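Adenylate isopentenyltransferase (Humulus lupulus, PDB 3A8T) transfers an isopentenyl group from dimethylallyl diphosphate to ATP, ADP or AMP, a step in the making of cytokinins. Local coordinates at residues E40-V44 against V333-E339. Residues are numbered along the deposited sequence; the frame is centred on the assembly and turned at random.
Sequences EKLLV and VSRFLDE
Lys41 runs along the ring of Phe336 and ends at the carbonyl end of the C-terminal helix. Its CB starts at the far end of the ring, 3.7 Å from Phe336 CZ, and CG follows past the same atom. CD then lies over one face, and CE comes within 3.4 Å of Phe336 O. The chain is extended up to that point; a bend at the last torsion (chi4 -73°) turns NZ in among the last carbonyls. There NZ gives a hydrogen bond of 2.8 Å to Phe336 O, approaching almost in line with C=O (169°), and another of 3.0 Å to the terminal Glu339 O, this one from above the carboxylate plane. Glu339 OXT adds a weak, longer salt bridge; the terminal residue is poorly ordered, so both of its contacts are less certain than the one to Phe336 O. The ammonium also makes an off-centre cation-pi contact with the Phe336 ring, and the negative end of the helix should add to its hold on the charge. Asp174 supplies a second carboxylate for NZ. A methionine in place of Lys41 would probably leave Phe336 O, the chain terminus and Asp174 without their shared cation. At the edge of the ring, in its plane, lies the backbone Leu42 N. Further along, Leu43 CD2 meets Val333 CG2 at 3.7 Å, the two side chains crossing nearly at right angles. Helix 333-338 runs nearly antiparallel to strand 41-44, their axes 10.0 Å apart at closest approach. The strand lies inside the parallel sheet of this P-loop fold, between 132-136 and 174-181, and leads into the ATP-binding loop that starts at Gly47; the end of helix 315-338 covers one side of its beginning, with Phe336 also resting on Cys176 and Leu337 on Leu132.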
# COMPACT_ATOMS: atom_id res chain seq x y z
N GLU A 40 19.56 -16.07 3.93
CA GLU A 40 18.16 -16.36 3.61
C GLU A 40 17.56 -15.66 2.41
O GLU A 40 17.79 -14.44 2.20
CB GLU A 40 17.28 -16.10 4.83
CG GLU A 40 17.77 -16.88 6.02
CD GLU A 40 17.24 -16.40 7.37
OE1 GLU A 40 17.15 -15.14 7.59
OE2 GLU A 40 16.97 -17.30 8.23
N LYS A 41 16.76 -16.44 1.68
CA LYS A 41 16.05 -16.01 0.49
C LYS A 41 14.79 -15.25 0.85
O LYS A 41 14.01 -15.68 1.72
CB LYS A 41 15.71 -17.19 -0.40
CG LYS A 41 16.94 -17.89 -1.02
CD LYS A 41 16.52 -19.09 -1.94
CE LYS A 41 17.70 -19.68 -2.79
NZ LYS A 41 18.12 -18.78 -3.93
N LEU A 42 14.64 -14.11 0.20
CA LEU A 42 13.51 -13.27 0.41
C LEU A 42 12.97 -12.70 -0.90
O LEU A 42 13.68 -12.07 -1.67
CB LEU A 42 13.85 -12.12 1.37
CG LEU A 42 12.73 -11.08 1.54
CD1 LEU A 42 11.49 -11.63 2.31
CD2 LEU A 42 13.34 -9.87 2.20
N LEU A 43 11.70 -12.94 -1.15
CA LEU A 43 11.09 -12.41 -2.35
C LEU A 43 10.56 -11.03 -2.00
O LEU A 43 9.94 -10.85 -0.94
CB LEU A 43 9.95 -13.32 -2.80
CG LEU A 43 9.22 -12.98 -4.09
CD1 LEU A 43 10.23 -12.83 -5.27
CD2 LEU A 43 8.21 -14.10 -4.33
N VAL A 44 10.83 -10.06 -2.87
CA VAL A 44 10.39 -8.71 -2.62
C VAL A 44 9.48 -8.22 -3.73
O VAL A 44 9.87 -8.17 -4.86
CB VAL A 44 11.62 -7.77 -2.47
CG1 VAL A 44 11.16 -6.30 -2.20
CG2 VAL A 44 12.53 -8.31 -1.36
N VAL A 333 10.34 -16.71 -9.92
CA VAL A 333 10.45 -17.19 -8.54
C VAL A 333 10.94 -18.62 -8.52
O VAL A 333 11.81 -19.00 -7.76
CB VAL A 333 9.12 -17.09 -7.83
CG1 VAL A 333 9.14 -17.88 -6.55
CG2 VAL A 333 8.80 -15.67 -7.59
N SER A 334 10.36 -19.39 -9.40
CA SER A 334 10.73 -20.76 -9.61
C SER A 334 12.26 -20.88 -9.81
O SER A 334 12.91 -21.72 -9.20
CB SER A 334 10.01 -21.26 -10.84
OG SER A 334 9.80 -22.63 -10.74
N ARG A 335 12.84 -20.03 -10.64
CA ARG A 335 14.28 -20.16 -10.82
C ARG A 335 15.10 -19.68 -9.62
O ARG A 335 16.23 -20.14 -9.40
CB ARG A 335 14.68 -19.43 -12.08
CG ARG A 335 14.03 -20.05 -13.30
CD ARG A 335 14.18 -19.11 -14.47
NE ARG A 335 13.51 -19.58 -15.66
CZ ARG A 335 13.16 -18.76 -16.64
NH1 ARG A 335 13.43 -17.46 -16.50
NH2 ARG A 335 12.56 -19.23 -17.76
N PHE A 336 14.53 -18.75 -8.87
CA PHE A 336 15.13 -18.15 -7.69
C PHE A 336 15.10 -19.19 -6.56
O PHE A 336 15.99 -19.22 -5.71
CB PHE A 336 14.29 -16.93 -7.29
CG PHE A 336 14.60 -16.38 -5.93
CD1 PHE A 336 15.86 -15.85 -5.64
CD2 PHE A 336 13.61 -16.30 -4.94
CE1 PHE A 336 16.15 -15.24 -4.42
CE2 PHE A 336 13.88 -15.68 -3.68
CZ PHE A 336 15.15 -15.15 -3.43
N LEU A 337 14.08 -20.04 -6.54
CA LEU A 337 14.02 -21.03 -5.48
C LEU A 337 14.99 -22.20 -5.66
O LEU A 337 15.33 -22.91 -4.70
CB LEU A 337 12.60 -21.51 -5.32
CG LEU A 337 11.75 -20.38 -4.76
CD1 LEU A 337 10.36 -20.89 -4.48
CD2 LEU A 337 12.40 -19.84 -3.50
N ASP A 338 15.44 -22.39 -6.89
CA ASP A 338 16.38 -23.44 -7.19
C ASP A 338 17.80 -23.04 -6.78
O ASP A 338 18.29 -23.47 -5.73
CB ASP A 338 16.33 -23.77 -8.66
CG ASP A 338 15.46 -24.95 -8.94
OD1 ASP A 338 15.98 -26.10 -8.89
OD2 ASP A 338 14.25 -24.73 -9.18
N GLU A 339 18.46 -22.23 -7.59
CA GLU A 339 19.81 -21.85 -7.25
C GLU A 339 19.79 -20.64 -6.34
O GLU A 339 20.03 -20.81 -5.12
CB GLU A 339 20.65 -21.55 -8.50
CG GLU A 339 20.96 -22.76 -9.39
CD GLU A 339 19.79 -23.19 -10.28
OE1 GLU A 339 18.83 -23.81 -9.76
OE2 GLU A 339 19.83 -22.90 -11.49
OXT GLU A 339 19.52 -19.54 -6.88